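Local coordinates for protein alcohol dehydrogenase (Thermus sp., PDB 4CPD) that probably catalyses the NAD-dependent interconversion of alcohols and aldehydes or ketones as a zinc-containing, medium-chain alcohol dehydrogenase, at residues S194-L206 and A214-V228. Sequence-based numbering, arbitrary orientation.
With NAD (nicotinamide-adenine-dinucleotide), chain G.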
# COMPACT_ATOMS: atom_id res chain seq x y z
N SER A 194 19.42 -4.03 -8.09
CA SER A 194 20.30 -5.12 -8.46
C SER A 194 19.92 -5.70 -9.82
O SER A 194 20.73 -6.34 -10.49
CB SER A 194 20.24 -6.24 -7.40
OG SER A 194 18.97 -6.84 -7.36
N LYS A 195 18.69 -5.50 -10.22
CA LYS A 195 18.24 -5.99 -11.49
C LYS A 195 16.87 -5.36 -11.81
O LYS A 195 16.01 -5.22 -10.95
CB LYS A 195 18.12 -7.50 -11.44
CG LYS A 195 17.59 -8.09 -12.74
CD LYS A 195 17.44 -9.60 -12.69
CE LYS A 195 18.79 -10.30 -12.79
NZ LYS A 195 18.60 -11.74 -13.10
N ILE A 196 16.68 -4.99 -13.07
CA ILE A 196 15.51 -4.28 -13.52
C ILE A 196 14.98 -4.97 -14.73
O ILE A 196 15.75 -5.28 -15.63
CB ILE A 196 15.85 -2.83 -13.95
CG1 ILE A 196 16.56 -2.07 -12.82
CG2 ILE A 196 14.58 -2.09 -14.39
CD1 ILE A 196 17.10 -0.73 -13.25
N LEU A 197 13.67 -5.18 -14.78
CA LEU A 197 13.02 -5.88 -15.90
C LEU A 197 11.98 -4.99 -16.54
O LEU A 197 11.15 -4.40 -15.85
CB LEU A 197 12.34 -7.14 -15.39
CG LEU A 197 13.31 -8.01 -14.61
CD1 LEU A 197 12.70 -8.52 -13.33
CD2 LEU A 197 13.78 -9.16 -15.48
N ALA A 198 12.00 -4.90 -17.86
CA ALA A 198 11.08 -4.03 -18.57
C ALA A 198 10.18 -4.88 -19.41
O ALA A 198 10.65 -5.68 -20.19
CB ALA A 198 11.83 -3.02 -19.43
N ILE A 199 8.89 -4.71 -19.21
CA ILE A 199 7.89 -5.44 -19.94
C ILE A 199 7.15 -4.44 -20.80
O ILE A 199 6.64 -3.43 -20.29
CB ILE A 199 6.90 -6.13 -18.98
CG1 ILE A 199 7.59 -7.25 -18.21
CG2 ILE A 199 5.72 -6.71 -19.75
CD1 ILE A 199 8.21 -6.82 -16.91
N ASP A 200 7.12 -4.70 -22.10
CA ASP A 200 6.33 -3.93 -23.06
C ASP A 200 6.04 -4.83 -24.26
O ASP A 200 6.30 -6.05 -24.21
CB ASP A 200 7.08 -2.67 -23.48
CG ASP A 200 6.16 -1.59 -23.96
OD1 ASP A 200 5.37 -1.84 -24.89
OD2 ASP A 200 6.21 -0.47 -23.40
N ARG A 201 5.50 -4.25 -25.33
CA ARG A 201 5.22 -5.00 -26.55
C ARG A 201 5.65 -4.25 -27.83
O ARG A 201 5.11 -4.49 -28.91
CB ARG A 201 3.72 -5.31 -26.60
CG ARG A 201 2.85 -4.08 -26.79
CD ARG A 201 1.38 -4.40 -26.67
NE ARG A 201 0.57 -3.20 -26.92
CZ ARG A 201 -0.72 -3.08 -26.63
NH1 ARG A 201 -1.39 -4.09 -26.07
NH2 ARG A 201 -1.35 -1.95 -26.89
N ILE A 202 6.63 -3.36 -27.71
CA ILE A 202 7.14 -2.57 -28.86
C ILE A 202 8.67 -2.58 -28.89
O ILE A 202 9.31 -1.97 -28.02
CB ILE A 202 6.63 -1.11 -28.83
CG1 ILE A 202 5.11 -1.09 -28.97
CG2 ILE A 202 7.27 -0.29 -29.94
CD1 ILE A 202 4.49 0.29 -28.91
N PRO A 203 9.27 -3.28 -29.87
CA PRO A 203 10.71 -3.47 -29.89
C PRO A 203 11.54 -2.21 -29.78
O PRO A 203 12.53 -2.19 -29.05
CB PRO A 203 10.93 -4.13 -31.24
CG PRO A 203 9.72 -4.99 -31.41
CD PRO A 203 8.59 -4.19 -30.81
N GLU A 204 11.15 -1.16 -30.49
CA GLU A 204 11.84 0.13 -30.38
C GLU A 204 11.98 0.56 -28.90
O GLU A 204 13.05 0.96 -28.47
CB GLU A 204 11.15 1.20 -31.25
N ARG A 205 10.90 0.44 -28.13
CA ARG A 205 10.86 0.87 -26.72
C ARG A 205 11.66 -0.12 -25.84
O ARG A 205 12.46 0.31 -25.00
CB ARG A 205 9.40 1.08 -26.24
CG ARG A 205 8.65 2.06 -27.16
CD ARG A 205 7.38 2.69 -26.60
NE ARG A 205 7.10 4.02 -27.20
CZ ARG A 205 6.08 4.82 -26.87
NH1 ARG A 205 5.21 4.43 -25.95
NH2 ARG A 205 5.92 6.00 -27.46
N LEU A 206 11.48 -1.42 -26.06
CA LEU A 206 12.30 -2.41 -25.36
C LEU A 206 13.81 -2.25 -25.62
O LEU A 206 14.63 -2.46 -24.74
CB LEU A 206 11.84 -3.83 -25.73
CG LEU A 206 10.43 -4.19 -25.27
CD1 LEU A 206 9.90 -5.42 -25.98
CD2 LEU A 206 10.37 -4.41 -23.77
N ALA A 214 18.00 -2.36 -18.45
CA ALA A 214 17.01 -3.36 -18.08
C ALA A 214 17.10 -4.58 -18.96
O ALA A 214 17.55 -4.51 -20.10
CB ALA A 214 15.62 -2.77 -18.16
N ILE A 215 16.64 -5.70 -18.41
CA ILE A 215 16.36 -6.91 -19.19
C ILE A 215 14.97 -6.78 -19.84
O ILE A 215 13.96 -6.81 -19.14
CB ILE A 215 16.38 -8.13 -18.28
CG1 ILE A 215 17.78 -8.34 -17.73
CG2 ILE A 215 15.90 -9.36 -19.02
CD1 ILE A 215 17.89 -9.39 -16.64
N PRO A 216 14.92 -6.65 -21.17
CA PRO A 216 13.66 -6.44 -21.87
C PRO A 216 12.92 -7.73 -22.00
O PRO A 216 13.55 -8.79 -22.09
CB PRO A 216 14.11 -5.95 -23.24
CG PRO A 216 15.38 -6.70 -23.46
CD PRO A 216 16.03 -6.83 -22.12
N ILE A 217 11.59 -7.63 -21.99
CA ILE A 217 10.69 -8.79 -22.05
C ILE A 217 9.48 -8.40 -22.90
O ILE A 217 8.71 -7.52 -22.51
CB ILE A 217 10.20 -9.19 -20.64
CG1 ILE A 217 11.38 -9.61 -19.76
CG2 ILE A 217 9.17 -10.30 -20.74
CD1 ILE A 217 11.01 -9.98 -18.33
N ASN A 218 9.31 -9.06 -24.04
CA ASN A 218 8.16 -8.79 -24.90
C ASN A 218 6.95 -9.63 -24.48
O ASN A 218 6.97 -10.86 -24.59
CB ASN A 218 8.51 -9.04 -26.37
CG ASN A 218 7.59 -8.29 -27.32
OD1 ASN A 218 6.37 -8.33 -27.17
ND2 ASN A 218 8.17 -7.60 -28.31
N ALA A 219 5.90 -8.96 -24.01
CA ALA A 219 4.71 -9.65 -23.48
C ALA A 219 3.85 -10.30 -24.56
O ALA A 219 3.04 -11.18 -24.24
CB ALA A 219 3.87 -8.69 -22.66
N GLU A 220 4.02 -9.87 -25.81
CA GLU A 220 3.36 -10.50 -26.97
C GLU A 220 4.00 -11.87 -27.24
O GLU A 220 3.30 -12.83 -27.56
CB GLU A 220 3.49 -9.63 -28.23
CG GLU A 220 2.20 -9.46 -29.01
CD GLU A 220 1.64 -8.05 -28.85
OE1 GLU A 220 2.13 -7.15 -29.56
OE2 GLU A 220 0.72 -7.84 -28.02
N GLN A 221 5.32 -11.93 -27.09
CA GLN A 221 6.13 -13.07 -27.52
C GLN A 221 6.47 -14.10 -26.43
O GLN A 221 7.05 -15.15 -26.72
CB GLN A 221 7.45 -12.58 -28.11
CG GLN A 221 7.30 -11.52 -29.20
CD GLN A 221 8.62 -11.11 -29.84
OE1 GLN A 221 8.65 -10.73 -31.01
NE2 GLN A 221 9.73 -11.18 -29.07
N GLU A 222 6.16 -13.80 -25.17
CA GLU A 222 6.39 -14.77 -24.10
C GLU A 222 5.52 -14.43 -22.90
O GLU A 222 4.90 -13.35 -22.86
CB GLU A 222 7.88 -14.85 -23.71
CG GLU A 222 8.57 -13.52 -23.43
CD GLU A 222 10.04 -13.66 -23.06
OE1 GLU A 222 10.37 -14.55 -22.25
OE2 GLU A 222 10.89 -12.87 -23.56
N ASN A 223 5.45 -15.38 -21.97
CA ASN A 223 4.83 -15.15 -20.66
C ASN A 223 5.79 -14.37 -19.77
O ASN A 223 6.83 -14.91 -19.33
CB ASN A 223 4.43 -16.46 -19.96
CG ASN A 223 3.45 -16.23 -18.80
OD1 ASN A 223 3.24 -15.10 -18.33
ND2 ASN A 223 2.82 -17.31 -18.37
N PRO A 224 5.44 -13.10 -19.49
CA PRO A 224 6.34 -12.24 -18.72
C PRO A 224 6.48 -12.73 -17.29
O PRO A 224 7.57 -12.63 -16.72
CB PRO A 224 5.68 -10.87 -18.79
CG PRO A 224 4.26 -11.12 -19.14
CD PRO A 224 4.18 -12.43 -19.84
N VAL A 225 5.41 -13.30 -16.74
CA VAL A 225 5.42 -13.75 -15.36
C VAL A 225 6.44 -14.86 -15.16
O VAL A 225 7.21 -14.80 -14.22
CB VAL A 225 4.03 -14.21 -14.89
CG1 VAL A 225 4.10 -14.77 -13.48
CG2 VAL A 225 3.03 -13.06 -14.97
N ARG A 226 6.41 -15.88 -16.04
CA ARG A 226 7.34 -17.04 -15.99
C ARG A 226 8.79 -16.56 -16.05
O ARG A 226 9.66 -16.98 -15.29
CB ARG A 226 7.08 -17.98 -17.18
N ARG A 227 9.00 -15.61 -16.95
CA ARG A 227 10.29 -15.05 -17.26
C ARG A 227 10.84 -14.18 -16.11
O ARG A 227 11.99 -14.33 -15.67
CB ARG A 227 10.09 -14.24 -18.54
CG ARG A 227 11.31 -13.57 -19.12
CD ARG A 227 12.45 -14.50 -19.52
NE ARG A 227 13.30 -13.72 -20.42
CZ ARG A 227 14.52 -13.27 -20.15
NH1 ARG A 227 15.15 -13.58 -19.03
NH2 ARG A 227 15.15 -12.51 -21.06
N VAL A 228 10.00 -13.27 -15.63
CA VAL A 228 10.35 -12.43 -14.50
C VAL A 228 10.71 -13.29 -13.28
O VAL A 228 11.63 -12.99 -12.51
CB VAL A 228 9.19 -11.45 -14.15
CG1 VAL A 228 9.38 -10.82 -12.78
CG2 VAL A 228 9.07 -10.34 -15.20
PA NAD G . 2.50 6.07 -23.44
O1A NAD G . 3.35 6.92 -24.38
O2A NAD G . 1.10 5.65 -23.87
O5B NAD G . 3.26 4.73 -22.93
C5B NAD G . 2.55 3.52 -22.70
C4B NAD G . 3.45 2.32 -22.98
O4B NAD G . 2.86 1.13 -22.45
C3B NAD G . 3.64 2.12 -24.49
O3B NAD G . 5.00 1.82 -24.85
C2B NAD G . 2.78 0.92 -24.80
O2B NAD G . 3.29 0.18 -25.91
C1B NAD G . 2.87 0.16 -23.49
N9A NAD G . 1.73 -0.76 -23.37
C8A NAD G . 0.45 -0.45 -23.67
N7A NAD G . -0.32 -1.54 -23.45
C5A NAD G . 0.47 -2.54 -23.00
C6A NAD G . 0.28 -3.94 -22.56
N6A NAD G . -0.96 -4.46 -22.59
N1A NAD G . 1.35 -4.67 -22.16
C2A NAD G . 2.59 -4.13 -22.14
N3A NAD G . 2.83 -2.86 -22.52
C4A NAD G . 1.83 -2.03 -22.95
O3 NAD G . 2.30 6.85 -22.03
PN NAD G . 3.42 7.49 -21.05
O1N NAD G . 3.62 8.90 -21.58
O2N NAD G . 4.57 6.52 -20.78
O5D NAD G . 2.59 7.53 -19.66
C5D NAD G . 2.52 6.31 -18.91
C4D NAD G . 1.21 6.09 -18.15
O4D NAD G . 1.32 6.77 -16.89
C3D NAD G . -0.03 6.64 -18.84
O3D NAD G . -1.15 5.79 -18.51
C2D NAD G . -0.17 8.05 -18.27
O2D NAD G . -1.49 8.65 -18.36
C1D NAD G . 0.30 7.79 -16.84
N1N NAD G . 0.77 8.99 -16.13
C2N NAD G . 0.38 9.07 -14.85
C3N NAD G . 0.73 10.13 -14.03
C7N NAD G . 0.24 10.07 -12.62
O7N NAD G . 0.05 11.08 -11.97
N7N NAD G . 0.04 8.85 -12.09
C4N NAD G . 1.53 11.16 -14.56
C5N NAD G . 1.94 11.07 -15.90
C6N NAD G . 1.54 9.97 -16.67
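Ile215 N donates to Ile196 O (2.9 Å), the first bond of a parallel ladder in which Ile215 O then accepts from Ala198 N and Ile217 O from Asp200 N (3.3 Å). Ile217 N reaches Ala198 O only through a weak, bent bond, and Ala219 N closes the ladder on Asp200 O (2.9 Å). The Asp200 carboxylate holds NAD: OD1 accepts from the adenosine ribose O2B and OD2 from O3B (3.0 Å), as expected for the acidic residue ending the second strand of an NAD-binding Rossmann fold; OD2 is also hydrogen-bonded to Ala177 N of the glycine-rich loop, which helps position it. Arg205 NH1 donates to the same O3B (2.8 Å), at the guanidinium edge, while the Arg201 guanidinium lays one face over the adenine N7A. The Arg201 chain passes Glu220, its CD 3.8 Å from OE2. Asn218 OD1 accepts from Glu220 N, an Asx turn, while Asn218 ND2 lies against Leu206 CD1. On one sheet face Leu197 and Ile199 run alongside Ile215 and Ile217, respectively; Leu197 CG stands anti to the carbonyl carbon (chi1 -53°), and the branch beyond it lays CD2 beside Ile217 CD1 (4.1 Å) and CD1 against Val228 CG1. Ile199 CG1 meets Pro224, and the Ile199 and Val228 side chains cross at about a right angle, with Ile199 CD1 4.0 Å from Val228 CG2. On the other face Ala198 CB touches Ala214 CB, and Leu206 packs on Pro216. Helix 203-212 connects the strands in a beta-alpha-beta crossover; strand 171-175 flanks 195-200, 215-218 forms the sheet edge, helix 179-190 packs on Ala198 and Ala214, and helix 247-256 backs Pro224 and Val228.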